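Local coordinates for protein 1d10 (Caenorhabditis elegans, PDB 1T9F) that is of unknown function but folds as a beta-trefoil of MIR repeats, as in SDF2-like proteins, and carries a signal sequence in its natural form, at residues E4-C9 and G123-E128; S51-F56 and L77-T82; D67-G72 and W117-N122; F91-S96 and Q157-G162; Y142-G147 and S165-S170. One frame throughout, in Å; residues are numbered along the deposited sequence.

Contact 1 of 5, residues E4-C9 and G123-E128; sequences EDFVTC and GDEWLE
Val-7 and Trp-126 carry the contact. Val-7 lays CG2 over the five-membered ring of Trp-126, 3.5 Å from its centroid and 5° off the normal, a CH-pi contact. CG1 is anti to the backbone N and reaches the six-membered part of the indole, 3.8 Å from Trp-126 CE3. The backbones fix this fit. Val-7 N donates to Trp-126 O at 2.7 Å, in the carbonyl plane and nearly straight. On the other side of the bridge between Phe-6 and Leu-127, Glu-128 N donates to Asp-5 O at 3.0 Å, from above the carbonyl plane. The two bonds flank this single bridge. In this beta-trefoil of MIR repeats, the bridge joins the N-terminal segment to the loop between strands 117-120 and 131-136. Outside the bonds, Phe-6 holds CG in the crowded position between backbone N and carbonyl carbon, chi1 47°. Its ring runs beside the extended Glu-125 side chain, with CD2 3.9 Å from Glu-125 OE1, and ring and carboxylate planes are 24° apart. Glu-4 O lies over the centre of one face of the Phe-6 ring, 3.8 Å above its plane. Asp-5 crosses Leu-127 at about a right angle and brings OD2 to 3.4 Å from Leu-127 CB. Farther out, Phe-132 meets the Trp-126 ring edge-to-face. Ile-55 of strand 53-57 packs on both Val-7 and Trp-126.

Contact 2 of 5, residues S51-F56 and L77-T82; sequences SHWQIF and LKHLTT
The Trp-53 indole has His-79 over one face: His-79 CB sits 4.0 Å from the centroid of the six-membered ring, a CH-pi contact. The imidazole turns its edge to the same ring, centroids 5.0 Å apart and planes at 56°. Leu-77 O lies at the indole edge, near its plane. Water 1 lies 3.2 Å above the His-79 ring plane, and bridges His-52 O and Thr-81 N. Gln-54 O and water 2 lie at the edge of the Phe-56 ring, in plane. Lys-78 CD approaches that ring obliquely, 3.5 Å from Phe-56 CE1. Strands 53-57 and 74-79 are antiparallel neighbours in the six-stranded barrel of the beta-trefoil. Gln-54 and Lys-78 form the hydrogen-bonded pair: Gln-54 N to Lys-78 O is 2.8 Å, and Lys-78 N to Gln-54 O is 2.9 Å. Trp-53 with His-79 and Ile-55 with Leu-77 are non-hydrogen-bonded pairs, with side chains on the sheet face opposite to Gln-54 and Lys-78. The extended Lys-78 chain sends NZ to water 2, which donates to Gln-54 OE1. Lys-78 NZ also forms a salt bridge with Glu-108, while Gln-54 NE2 donates to Tyr-10 O. On the Trp-53 side, NE1 donates to Leu-24 O.

Contact 3 of 5, residues D67-G72 and W117-N122; sequences DAIKCG and WTVICN
A disulfide and one backbone hydrogen bond join the loop 67-72 to the end of strand 117-120. Both belong to one MIR repeat of the beta-trefoil. The loop leads into strand 74-79, which neighbours 117-120 in the barrel, so the crosslink lies just beyond a strand pair. The touching parts run at about a right angle to each other, so this is a crossing rather than a continuation of the sheet. Cys-71 SG and Cys-121 SG are bonded at 2.0 Å, with chi3 -100°. The two halves of the bridge differ. Cys-71 places SG anti to its carbonyl carbon, chi1 -56°, whereas Cys-121 holds SG between backbone N and carbonyl carbon, the crowded position, chi1 45°. The backbone closes up beside the bridge. Gly-72 N donates to Val-119 O at 2.8 Å, nearly along the C=O axis. Gly-72 has a positive phi, at backbone angles where a CB would jam against the carbonyl O of Cys-71. On the inner side, Ile-69 CG2 and Val-119 CG2 meet loosely at 4.4 Å. Both side chains also pack on Ile-75 of strand 74-79. The loop is tied on its other side too, where the Ile-69 backbone bonds to Val-7 and Trp-126. Thr-118 CG2, anti to its backbone N, rests 3.4 Å from Gly-72 O.

Contact 4 of 5, residues F91-S96 and Q157-G162; sequences FTAPLS and QREVVG
Glu-159 OE2 is held by two backbone N-H groups of the loop 91-96. Leu-95 N donates at 2.8 Å to Glu-159 OE2 and comes from above the carboxylate plane. Ser-96 N donates to the syn lone pair of Glu-159 OE2 at 3.0 Å, though with a bent angle of 134°. The other oxygen is gripped as well. Ser-96 OG gives its proton to the syn lone pair of Glu-159 OE1 at 2.6 Å, and Ser-146 OG of strand 142-146 is a further partner of OE1. Four bonds thus fix the rotation of a buried carboxylate, and would tend to stabilise its charged form. The Glu-159 chain is extended, CG anti to the backbone N (chi1 175°), and so reaches from the strand to the loop. Its tip meets the Pro-94 ring, with Pro-94 CG 3.4 Å from Glu-159 OE2. Beside the carboxylate, Ala-93 CB presses on Val-161 CG1 at 3.4 Å, tighter than a usual carbon contact. Glu-159 and Val-161 are two apart on strand 158-163, so both point toward the loop; Val-160 points away. The contact is a buried acidic side chain accepting from loop N-H groups, and it joins the second and third MIR repeats of the beta-trefoil.

Contact 5 of 5, residues Y142-G147 and S165-S170; sequences YLSLSG and SITGGS
Tyr-142 gives the most surface to this contact. Ile-166 CG1 sits over the centre of its ring, 3.5 Å from the centroid and 14° off the normal, a CH-pi contact. CG1 of Ile-166 is anti to its carbonyl carbon, and CD1 continues toward the phenol end, 3.8 Å from Tyr-142 CZ. Gly-169 comes next. Its O accepts from Leu-145 N at 3.1 Å, with the donor well above the carbonyl plane. A CB at Gly-169 would point at the strand and clash with Leu-145 O; with no side chain, the two backbones can come this close. Ser-144 is the third. Its OG and Ser-170 OG share a hydrogen bond of 2.7 Å, and either may donate. Ser-170 OG also accepts from Thr-167 N, at 2.8 Å and almost straight. That bond braces the type I turn from Thr-167 to Ser-170. Within the turn, Thr-167 OG1 accepts from Gly-169 N at 3.2 Å, an ST turn. Water 4 links the two segments by donating to Leu-145 O and hydrogen-bonding to Thr-167 OG1. Asn-17 ND2 gives Gly-169 O a second donor. The turn lies between strands 158-163 and 172-175 of the third MIR repeat. It packs along strand 142-146, which pairs with 158-163, while Tyr-142 also touches Ile-120 of strand 117-120 and Arg-135 of strand 131-136.

From the N terminus, segment 4-9 opens the widest loop, closed by contact 1 at 123-128. Contacts 2 and 3 are nested inside it. They cross each other, since 67-72 lies between the two segments of contact 2; contact 2 lies on strands 53-57 and 74-79 and contact 3 on 117-120, the barrel neighbour of 74-79. Contact 1 touches contact 3 through backbone bonds and contact 2 through Ile-55. Contact 4 opens at 91-96 inside the loop of contact 3 and closes at 157-162, so it crosses contacts 1 and 3. Contact 5 opens after contact 1 has closed and crosses contact 4 on paired strands 142-146 and 158-163. Contacts 1 and 4 lie on opposite sides of the chain's centre.

Contact 1 of 5, residues E4-C9 and G123-E128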
# COMPACT_ATOMS: atom_id res chain seq x y z
N GLU A 4 -22.68 -2.07 5.04
CA GLU A 4 -22.30 -0.69 5.30
C GLU A 4 -21.07 -0.61 6.20
O GLU A 4 -20.89 0.36 6.94
CB GLU A 4 -23.49 0.07 5.92
CG GLU A 4 -23.28 1.57 6.03
CD GLU A 4 -24.58 2.33 6.24
OE1 GLU A 4 -24.53 3.57 6.40
OE2 GLU A 4 -25.66 1.70 6.24
N ASP A 5 -20.23 -1.63 6.14
CA ASP A 5 -19.00 -1.66 6.92
C ASP A 5 -17.87 -1.19 6.01
O ASP A 5 -16.75 -1.70 6.06
CB ASP A 5 -18.71 -3.09 7.42
CG ASP A 5 -18.39 -4.06 6.29
OD1 ASP A 5 -18.15 -5.25 6.59
OD2 ASP A 5 -18.38 -3.65 5.11
N PHE A 6 -18.18 -0.21 5.17
CA PHE A 6 -17.22 0.32 4.21
C PHE A 6 -16.04 1.07 4.79
O PHE A 6 -16.09 1.60 5.89
CB PHE A 6 -17.94 1.21 3.19
CG PHE A 6 -18.89 2.19 3.80
CD1 PHE A 6 -18.43 3.19 4.65
CD2 PHE A 6 -20.25 2.12 3.52
CE1 PHE A 6 -19.32 4.11 5.21
CE2 PHE A 6 -21.14 3.04 4.08
CZ PHE A 6 -20.68 4.03 4.93
N VAL A 7 -14.96 1.10 4.01
CA VAL A 7 -13.73 1.79 4.38
C VAL A 7 -13.96 3.26 4.10
O VAL A 7 -14.48 3.61 3.04
CB VAL A 7 -12.55 1.28 3.54
CG1 VAL A 7 -11.28 1.97 3.96
CG2 VAL A 7 -12.42 -0.23 3.70
N THR A 8 -13.57 4.12 5.04
CA THR A 8 -13.80 5.55 4.89
C THR A 8 -12.55 6.40 4.71
O THR A 8 -11.44 6.03 5.09
CB THR A 8 -14.59 6.09 6.09
OG1 THR A 8 -13.79 5.97 7.28
CG2 THR A 8 -15.88 5.29 6.27
N CYS A 9 -12.75 7.58 4.13
CA CYS A 9 -11.65 8.50 3.87
C CYS A 9 -11.05 9.00 5.18
O CYS A 9 -11.76 9.36 6.11
CB CYS A 9 -12.16 9.66 3.03
SG CYS A 9 -10.92 10.29 1.87
N GLY A 123 -18.31 -4.56 -6.71
CA GLY A 123 -19.46 -3.76 -6.31
C GLY A 123 -18.96 -2.34 -6.41
O GLY A 123 -18.08 -2.06 -7.23
N ASP A 124 -19.48 -1.43 -5.60
CA ASP A 124 -18.98 -0.07 -5.68
C ASP A 124 -19.01 0.65 -4.35
O ASP A 124 -19.71 1.64 -4.16
CB ASP A 124 -19.74 0.74 -6.73
CG ASP A 124 -18.91 1.91 -7.26
OD1 ASP A 124 -18.51 2.75 -6.43
OD2 ASP A 124 -18.65 1.97 -8.48
N GLU A 125 -18.23 0.12 -3.41
CA GLU A 125 -18.09 0.68 -2.08
C GLU A 125 -17.18 -0.26 -1.30
O GLU A 125 -17.60 -1.34 -0.86
CB GLU A 125 -19.45 0.83 -1.40
CG GLU A 125 -19.59 2.16 -0.68
CD GLU A 125 -21.02 2.52 -0.35
OE1 GLU A 125 -21.25 3.67 0.09
OE2 GLU A 125 -21.92 1.66 -0.51
N TRP A 126 -15.93 0.15 -1.16
CA TRP A 126 -14.90 -0.59 -0.46
C TRP A 126 -15.40 -1.06 0.90
O TRP A 126 -15.58 -0.26 1.80
CB TRP A 126 -13.67 0.30 -0.29
CG TRP A 126 -12.43 -0.41 0.12
CD1 TRP A 126 -12.27 -1.74 0.36
CD2 TRP A 126 -11.14 0.19 0.33
NE1 TRP A 126 -10.96 -2.01 0.72
CE2 TRP A 126 -10.25 -0.84 0.71
CE3 TRP A 126 -10.66 1.51 0.25
CZ2 TRP A 126 -8.91 -0.60 0.99
CZ3 TRP A 126 -9.32 1.75 0.53
CH2 TRP A 126 -8.46 0.70 0.90
N LEU A 127 -15.61 -2.37 1.03
CA LEU A 127 -16.08 -2.96 2.28
C LEU A 127 -14.89 -3.52 3.05
O LEU A 127 -13.99 -4.14 2.47
CB LEU A 127 -17.08 -4.08 1.99
CG LEU A 127 -18.29 -3.77 1.11
CD1 LEU A 127 -19.06 -5.06 0.83
CD2 LEU A 127 -19.19 -2.74 1.77
N GLU A 128 -14.88 -3.31 4.36
CA GLU A 128 -13.80 -3.78 5.21
C GLU A 128 -13.69 -5.30 5.25
O GLU A 128 -12.67 -5.84 5.67
CB GLU A 128 -14.00 -3.23 6.62
CG GLU A 128 -12.86 -3.52 7.58
CD GLU A 128 -12.96 -2.70 8.85
OE1 GLU A 128 -13.14 -1.47 8.73
OE2 GLU A 128 -12.85 -3.28 9.95

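Contact 2 of 5, residues S51-F56 and L77-T82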
# COMPACT_ATOMS: atom_id res chain seq x y z
N SER A 51 3.01 -0.07 10.98
CA SER A 51 2.20 -0.81 10.01
C SER A 51 0.87 -0.11 9.77
O SER A 51 -0.01 -0.65 9.09
CB SER A 51 1.91 -2.24 10.49
OG SER A 51 3.11 -3.00 10.56
N HIS A 52 0.73 1.09 10.33
CA HIS A 52 -0.50 1.85 10.15
C HIS A 52 -0.41 2.83 9.00
O HIS A 52 0.60 3.54 8.85
CB HIS A 52 -0.87 2.58 11.44
CG HIS A 52 -1.37 1.67 12.51
ND1 HIS A 52 -0.52 0.89 13.27
CD2 HIS A 52 -2.62 1.34 12.89
CE1 HIS A 52 -1.23 0.12 14.06
NE2 HIS A 52 -2.51 0.37 13.85
N TRP A 53 -1.47 2.85 8.20
CA TRP A 53 -1.56 3.73 7.04
C TRP A 53 -2.87 4.50 7.06
O TRP A 53 -3.89 4.00 7.52
CB TRP A 53 -1.50 2.91 5.75
CG TRP A 53 -0.28 2.09 5.61
CD1 TRP A 53 -0.03 0.89 6.20
CD2 TRP A 53 0.87 2.41 4.83
NE1 TRP A 53 1.22 0.44 5.83
CE2 TRP A 53 1.79 1.35 4.99
CE3 TRP A 53 1.22 3.50 4.01
CZ2 TRP A 53 3.04 1.34 4.36
CZ3 TRP A 53 2.46 3.49 3.38
CH2 TRP A 53 3.35 2.42 3.56
N GLN A 54 -2.84 5.72 6.54
CA GLN A 54 -4.05 6.53 6.50
C GLN A 54 -4.51 6.75 5.08
O GLN A 54 -3.74 7.17 4.21
CB GLN A 54 -3.82 7.87 7.18
CG GLN A 54 -5.06 8.75 7.20
CD GLN A 54 -4.89 9.93 8.14
OE1 GLN A 54 -3.81 10.50 8.24
NE2 GLN A 54 -5.97 10.30 8.82
N ILE A 55 -5.78 6.46 4.84
CA ILE A 55 -6.36 6.64 3.52
C ILE A 55 -6.62 8.11 3.23
O ILE A 55 -7.30 8.79 4.00
CB ILE A 55 -7.67 5.85 3.39
CG1 ILE A 55 -7.40 4.36 3.63
CG2 ILE A 55 -8.28 6.07 2.01
CD1 ILE A 55 -8.63 3.54 3.69
N PHE A 56 -6.06 8.58 2.12
CA PHE A 56 -6.22 9.96 1.66
C PHE A 56 -6.92 9.99 0.31
O PHE A 56 -6.84 9.02 -0.45
CB PHE A 56 -4.85 10.64 1.49
CG PHE A 56 -4.37 11.38 2.70
CD1 PHE A 56 -4.08 10.72 3.88
CD2 PHE A 56 -4.20 12.76 2.65
CE1 PHE A 56 -3.63 11.41 5.00
CE2 PHE A 56 -3.75 13.47 3.78
CZ PHE A 56 -3.46 12.79 4.95
N LEU A 77 -2.06 6.52 0.15
CA LEU A 77 -1.90 5.90 1.45
C LEU A 77 -0.72 6.52 2.18
O LEU A 77 0.43 6.41 1.74
CB LEU A 77 -1.68 4.38 1.30
CG LEU A 77 -2.92 3.55 0.91
CD1 LEU A 77 -2.51 2.10 0.68
CD2 LEU A 77 -3.96 3.64 2.03
N LYS A 78 -1.02 7.19 3.29
CA LYS A 78 0.00 7.85 4.09
C LYS A 78 0.55 6.96 5.21
O LYS A 78 -0.22 6.41 6.00
CB LYS A 78 -0.58 9.13 4.69
CG LYS A 78 0.44 10.01 5.38
CD LYS A 78 -0.22 11.24 5.97
CE LYS A 78 0.79 12.20 6.55
NZ LYS A 78 0.09 13.37 7.13
N HIS A 79 1.86 6.81 5.27
CA HIS A 79 2.48 6.03 6.33
C HIS A 79 2.52 6.97 7.53
O HIS A 79 3.24 7.97 7.51
CB HIS A 79 3.88 5.59 5.93
CG HIS A 79 4.55 4.73 6.95
ND1 HIS A 79 5.72 5.10 7.58
CD2 HIS A 79 4.22 3.51 7.45
CE1 HIS A 79 6.08 4.15 8.42
NE2 HIS A 79 5.19 3.17 8.36
N LEU A 80 1.73 6.65 8.55
CA LEU A 80 1.61 7.51 9.73
C LEU A 80 2.87 7.95 10.45
O LEU A 80 3.04 9.14 10.71
CB LEU A 80 0.65 6.89 10.74
CG LEU A 80 -0.85 7.06 10.49
CD1 LEU A 80 -1.61 6.63 11.73
CD2 LEU A 80 -1.16 8.52 10.17
N THR A 81 3.75 7.01 10.76
CA THR A 81 4.95 7.36 11.50
C THR A 81 6.02 8.16 10.76
O THR A 81 6.85 8.81 11.40
CB THR A 81 5.61 6.11 12.11
OG1 THR A 81 6.03 5.23 11.07
CG2 THR A 81 4.62 5.39 13.02
N THR A 82 6.01 8.13 9.42
CA THR A 82 7.02 8.89 8.69
C THR A 82 6.43 9.99 7.81
O THR A 82 7.16 10.77 7.21
CB THR A 82 7.90 7.98 7.81
OG1 THR A 82 7.10 7.37 6.79
CG2 THR A 82 8.55 6.91 8.67
O HOH W 1 2.85 4.10 10.52
O HOH W 2 -2.56 12.74 8.73

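Contact 3 of 5, residues D67-G72 and W117-N122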
# COMPACT_ATOMS: atom_id res chain seq x y z
N ASP A 67 -16.27 9.63 4.69
CA ASP A 67 -16.78 9.36 3.35
C ASP A 67 -16.41 7.95 2.92
O ASP A 67 -15.28 7.51 3.11
CB ASP A 67 -16.22 10.36 2.34
CG ASP A 67 -16.88 11.71 2.42
OD1 ASP A 67 -17.85 11.85 3.20
OD2 ASP A 67 -16.43 12.64 1.71
N ALA A 68 -17.37 7.24 2.35
CA ALA A 68 -17.12 5.89 1.87
C ALA A 68 -16.25 6.00 0.63
O ALA A 68 -16.32 6.98 -0.10
CB ALA A 68 -18.44 5.20 1.53
N ILE A 69 -15.41 4.99 0.41
CA ILE A 69 -14.57 4.98 -0.77
C ILE A 69 -15.22 4.02 -1.74
O ILE A 69 -15.50 2.87 -1.39
CB ILE A 69 -13.14 4.52 -0.45
CG1 ILE A 69 -12.49 5.51 0.51
CG2 ILE A 69 -12.33 4.39 -1.74
CD1 ILE A 69 -11.17 5.05 1.04
N LYS A 70 -15.46 4.48 -2.96
CA LYS A 70 -16.09 3.65 -3.97
C LYS A 70 -15.03 2.86 -4.71
O LYS A 70 -13.91 3.34 -4.89
CB LYS A 70 -16.88 4.52 -4.95
CG LYS A 70 -18.01 5.35 -4.32
CD LYS A 70 -17.48 6.50 -3.48
CE LYS A 70 -18.60 7.30 -2.82
NZ LYS A 70 -18.08 8.45 -2.03
N CYS A 71 -15.36 1.64 -5.13
CA CYS A 71 -14.41 0.81 -5.87
C CYS A 71 -14.14 1.48 -7.20
O CYS A 71 -15.05 2.03 -7.82
CB CYS A 71 -14.96 -0.62 -6.07
SG CYS A 71 -15.40 -1.40 -4.48
N GLY A 72 -12.89 1.43 -7.64
CA GLY A 72 -12.52 2.06 -8.89
C GLY A 72 -11.93 3.44 -8.65
O GLY A 72 -11.22 3.97 -9.51
N TRP A 117 -3.32 5.35 -6.19
CA TRP A 117 -3.58 3.93 -6.38
C TRP A 117 -5.08 3.70 -6.57
O TRP A 117 -5.89 4.24 -5.82
CB TRP A 117 -3.13 3.12 -5.15
CG TRP A 117 -1.66 3.21 -4.88
CD1 TRP A 117 -1.01 4.22 -4.22
CD2 TRP A 117 -0.65 2.26 -5.24
NE1 TRP A 117 0.34 3.95 -4.16
CE2 TRP A 117 0.59 2.76 -4.78
CE3 TRP A 117 -0.67 1.04 -5.92
CZ2 TRP A 117 1.79 2.08 -4.97
CZ3 TRP A 117 0.53 0.35 -6.11
CH2 TRP A 117 1.74 0.88 -5.63
N THR A 118 -5.43 2.92 -7.58
CA THR A 118 -6.83 2.62 -7.85
C THR A 118 -7.24 1.45 -6.98
O THR A 118 -6.56 0.42 -6.95
CB THR A 118 -7.04 2.23 -9.33
OG1 THR A 118 -6.63 3.31 -10.17
CG2 THR A 118 -8.52 1.93 -9.59
N VAL A 119 -8.35 1.60 -6.27
CA VAL A 119 -8.82 0.53 -5.41
C VAL A 119 -9.63 -0.44 -6.26
O VAL A 119 -10.62 -0.06 -6.89
CB VAL A 119 -9.70 1.05 -4.27
CG1 VAL A 119 -10.02 -0.09 -3.31
CG2 VAL A 119 -8.97 2.17 -3.53
N ILE A 120 -9.20 -1.70 -6.28
CA ILE A 120 -9.90 -2.70 -7.07
C ILE A 120 -10.72 -3.63 -6.20
O ILE A 120 -10.22 -4.64 -5.70
CB ILE A 120 -8.91 -3.52 -7.92
CG1 ILE A 120 -8.13 -2.60 -8.84
CG2 ILE A 120 -9.67 -4.55 -8.77
CD1 ILE A 120 -7.10 -3.30 -9.68
N CYS A 121 -11.98 -3.27 -5.98
CA CYS A 121 -12.88 -4.10 -5.21
C CYS A 121 -14.16 -4.32 -6.02
O CYS A 121 -14.41 -3.62 -7.00
CB CYS A 121 -13.20 -3.50 -3.83
SG CYS A 121 -13.61 -1.73 -3.57
N ASN A 122 -14.95 -5.32 -5.64
CA ASN A 122 -16.18 -5.62 -6.37
C ASN A 122 -17.35 -4.83 -5.83
O ASN A 122 -17.40 -4.49 -4.65
CB ASN A 122 -16.47 -7.12 -6.33
CG ASN A 122 -15.52 -7.91 -7.19
OD1 ASN A 122 -15.33 -7.59 -8.36
ND2 ASN A 122 -14.92 -8.94 -6.62

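Contact 4 of 5, residues F91-S96 and Q157-G162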
# COMPACT_ATOMS: atom_id res chain seq x y z
N PHE A 91 11.33 2.47 -11.49
CA PHE A 91 12.60 2.01 -10.97
C PHE A 91 12.44 0.51 -10.76
O PHE A 91 11.32 0.02 -10.63
CB PHE A 91 12.97 2.70 -9.65
CG PHE A 91 13.31 4.16 -9.80
CD1 PHE A 91 12.32 5.14 -9.71
CD2 PHE A 91 14.62 4.56 -10.03
CE1 PHE A 91 12.63 6.49 -9.85
CE2 PHE A 91 14.95 5.91 -10.18
CZ PHE A 91 13.95 6.88 -10.09
N THR A 92 13.55 -0.21 -10.74
CA THR A 92 13.49 -1.66 -10.56
C THR A 92 13.45 -2.03 -9.08
O THR A 92 14.10 -1.39 -8.26
CB THR A 92 14.71 -2.33 -11.23
OG1 THR A 92 14.46 -3.73 -11.38
CG2 THR A 92 15.96 -2.13 -10.39
N ALA A 93 12.67 -3.06 -8.75
CA ALA A 93 12.54 -3.52 -7.37
C ALA A 93 13.92 -3.83 -6.80
O ALA A 93 14.86 -4.11 -7.56
CB ALA A 93 11.66 -4.77 -7.31
N PRO A 94 14.07 -3.78 -5.47
CA PRO A 94 15.36 -4.05 -4.82
C PRO A 94 15.90 -5.48 -4.95
O PRO A 94 17.09 -5.66 -5.19
CB PRO A 94 15.10 -3.66 -3.37
CG PRO A 94 13.65 -3.96 -3.20
CD PRO A 94 13.06 -3.41 -4.47
N LEU A 95 15.05 -6.48 -4.78
CA LEU A 95 15.49 -7.87 -4.87
C LEU A 95 14.92 -8.59 -6.08
O LEU A 95 15.44 -9.63 -6.49
CB LEU A 95 15.12 -8.65 -3.60
CG LEU A 95 15.65 -8.12 -2.26
CD1 LEU A 95 15.11 -8.99 -1.14
CD2 LEU A 95 17.17 -8.12 -2.26
N SER A 96 13.85 -8.05 -6.64
CA SER A 96 13.23 -8.66 -7.82
C SER A 96 13.40 -7.75 -9.02
O SER A 96 12.58 -6.87 -9.28
CB SER A 96 11.75 -8.94 -7.56
OG SER A 96 11.60 -9.91 -6.54
N GLN A 157 11.48 -9.70 6.62
CA GLN A 157 10.43 -8.85 6.07
C GLN A 157 10.27 -9.14 4.58
O GLN A 157 11.25 -9.32 3.86
CB GLN A 157 10.75 -7.38 6.33
CG GLN A 157 10.75 -7.04 7.82
CD GLN A 157 10.93 -5.57 8.11
OE1 GLN A 157 10.48 -4.72 7.36
NE2 GLN A 157 11.59 -5.26 9.23
N ARG A 158 9.02 -9.19 4.11
CA ARG A 158 8.76 -9.49 2.71
C ARG A 158 8.90 -8.31 1.76
O ARG A 158 8.54 -7.18 2.09
CB ARG A 158 7.36 -10.10 2.55
CG ARG A 158 7.17 -11.46 3.22
CD ARG A 158 6.99 -11.33 4.72
NE ARG A 158 6.35 -12.50 5.31
CZ ARG A 158 6.97 -13.63 5.63
NH1 ARG A 158 8.28 -13.75 5.44
NH2 ARG A 158 6.28 -14.64 6.16
N GLU A 159 9.44 -8.58 0.57
CA GLU A 159 9.62 -7.54 -0.44
C GLU A 159 8.27 -7.20 -1.06
O GLU A 159 7.50 -8.09 -1.43
CB GLU A 159 10.58 -8.00 -1.54
CG GLU A 159 10.71 -7.00 -2.70
CD GLU A 159 11.49 -7.55 -3.89
OE1 GLU A 159 11.34 -8.75 -4.20
OE2 GLU A 159 12.23 -6.77 -4.53
N VAL A 160 7.98 -5.90 -1.14
CA VAL A 160 6.75 -5.39 -1.73
C VAL A 160 7.15 -4.74 -3.06
O VAL A 160 8.09 -3.92 -3.10
CB VAL A 160 6.10 -4.33 -0.82
CG1 VAL A 160 4.91 -3.70 -1.54
CG2 VAL A 160 5.64 -4.97 0.49
N VAL A 161 6.46 -5.09 -4.13
CA VAL A 161 6.80 -4.53 -5.44
C VAL A 161 5.58 -4.30 -6.31
O VAL A 161 4.44 -4.56 -5.92
CB VAL A 161 7.74 -5.47 -6.23
CG1 VAL A 161 8.98 -5.80 -5.40
CG2 VAL A 161 7.00 -6.73 -6.62
N GLY A 162 5.84 -3.81 -7.52
CA GLY A 162 4.78 -3.54 -8.47
C GLY A 162 4.89 -4.55 -9.60
O GLY A 162 5.90 -4.60 -10.30

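Contact 5 of 5, residues Y142-G147 and S165-S170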
# COMPACT_ATOMS: atom_id res chain seq x y z
N TYR A 142 0.41 -3.63 -10.07
CA TYR A 142 -0.35 -4.04 -8.91
C TYR A 142 0.58 -4.11 -7.70
O TYR A 142 1.72 -4.56 -7.80
CB TYR A 142 -0.97 -5.40 -9.15
CG TYR A 142 -2.04 -5.41 -10.22
CD1 TYR A 142 -3.35 -5.04 -9.93
CD2 TYR A 142 -1.74 -5.79 -11.53
CE1 TYR A 142 -4.34 -5.05 -10.91
CE2 TYR A 142 -2.72 -5.80 -12.53
CZ TYR A 142 -4.02 -5.43 -12.20
OH TYR A 142 -5.01 -5.42 -13.18
N LEU A 143 0.09 -3.66 -6.55
CA LEU A 143 0.88 -3.73 -5.32
C LEU A 143 0.92 -5.22 -5.00
O LEU A 143 -0.13 -5.83 -4.84
CB LEU A 143 0.17 -2.96 -4.20
CG LEU A 143 0.85 -2.96 -2.83
CD1 LEU A 143 2.15 -2.17 -2.90
CD2 LEU A 143 -0.09 -2.36 -1.80
N SER A 144 2.11 -5.80 -4.91
CA SER A 144 2.20 -7.23 -4.64
C SER A 144 3.44 -7.64 -3.87
O SER A 144 4.47 -6.96 -3.91
CB SER A 144 2.21 -8.02 -5.96
OG SER A 144 1.19 -7.61 -6.85
N LEU A 145 3.34 -8.76 -3.16
CA LEU A 145 4.49 -9.30 -2.46
C LEU A 145 5.20 -10.09 -3.55
O LEU A 145 4.58 -10.90 -4.25
CB LEU A 145 4.05 -10.24 -1.33
CG LEU A 145 3.30 -9.59 -0.16
CD1 LEU A 145 3.12 -10.61 0.96
CD2 LEU A 145 4.08 -8.39 0.35
N SER A 146 6.49 -9.83 -3.73
CA SER A 146 7.28 -10.52 -4.76
C SER A 146 7.50 -11.97 -4.38
O SER A 146 7.77 -12.81 -5.25
CB SER A 146 8.63 -9.84 -4.92
OG SER A 146 9.43 -10.07 -3.78
N GLY A 147 7.41 -12.27 -3.09
CA GLY A 147 7.63 -13.62 -2.62
C GLY A 147 9.02 -13.73 -2.04
O GLY A 147 9.41 -14.76 -1.48
N SER A 165 1.37 -7.92 -13.83
CA SER A 165 0.15 -8.72 -13.77
C SER A 165 -0.22 -9.11 -12.35
O SER A 165 0.58 -9.00 -11.42
CB SER A 165 0.32 -9.99 -14.62
OG SER A 165 0.58 -9.65 -15.98
N ILE A 166 -1.46 -9.55 -12.18
CA ILE A 166 -1.96 -9.96 -10.88
C ILE A 166 -1.33 -11.30 -10.51
O ILE A 166 -1.32 -12.23 -11.31
CB ILE A 166 -3.49 -10.12 -10.91
CG1 ILE A 166 -4.14 -8.75 -11.19
CG2 ILE A 166 -3.99 -10.67 -9.59
CD1 ILE A 166 -5.65 -8.78 -11.30
N THR A 167 -0.79 -11.39 -9.30
CA THR A 167 -0.16 -12.62 -8.85
C THR A 167 -0.79 -13.13 -7.56
O THR A 167 -1.79 -12.59 -7.08
CB THR A 167 1.36 -12.42 -8.63
OG1 THR A 167 1.57 -11.49 -7.55
CG2 THR A 167 2.01 -11.87 -9.89
N GLY A 168 -0.19 -14.18 -7.01
CA GLY A 168 -0.69 -14.76 -5.77
C GLY A 168 -0.33 -13.89 -4.58
O GLY A 168 -0.65 -14.22 -3.44
N GLY A 169 0.36 -12.78 -4.85
CA GLY A 169 0.73 -11.87 -3.78
C GLY A 169 0.04 -10.52 -3.92
O GLY A 169 0.33 -9.59 -3.17
N SER A 170 -0.90 -10.43 -4.87
CA SER A 170 -1.63 -9.18 -5.14
C SER A 170 -2.90 -8.95 -4.33
O SER A 170 -3.43 -7.84 -4.31
CB SER A 170 -1.98 -9.11 -6.63
OG SER A 170 -0.83 -9.28 -7.44
O HOH W 3 -2.77 -5.29 -5.70
O HOH W 4 4.17 -11.28 -7.15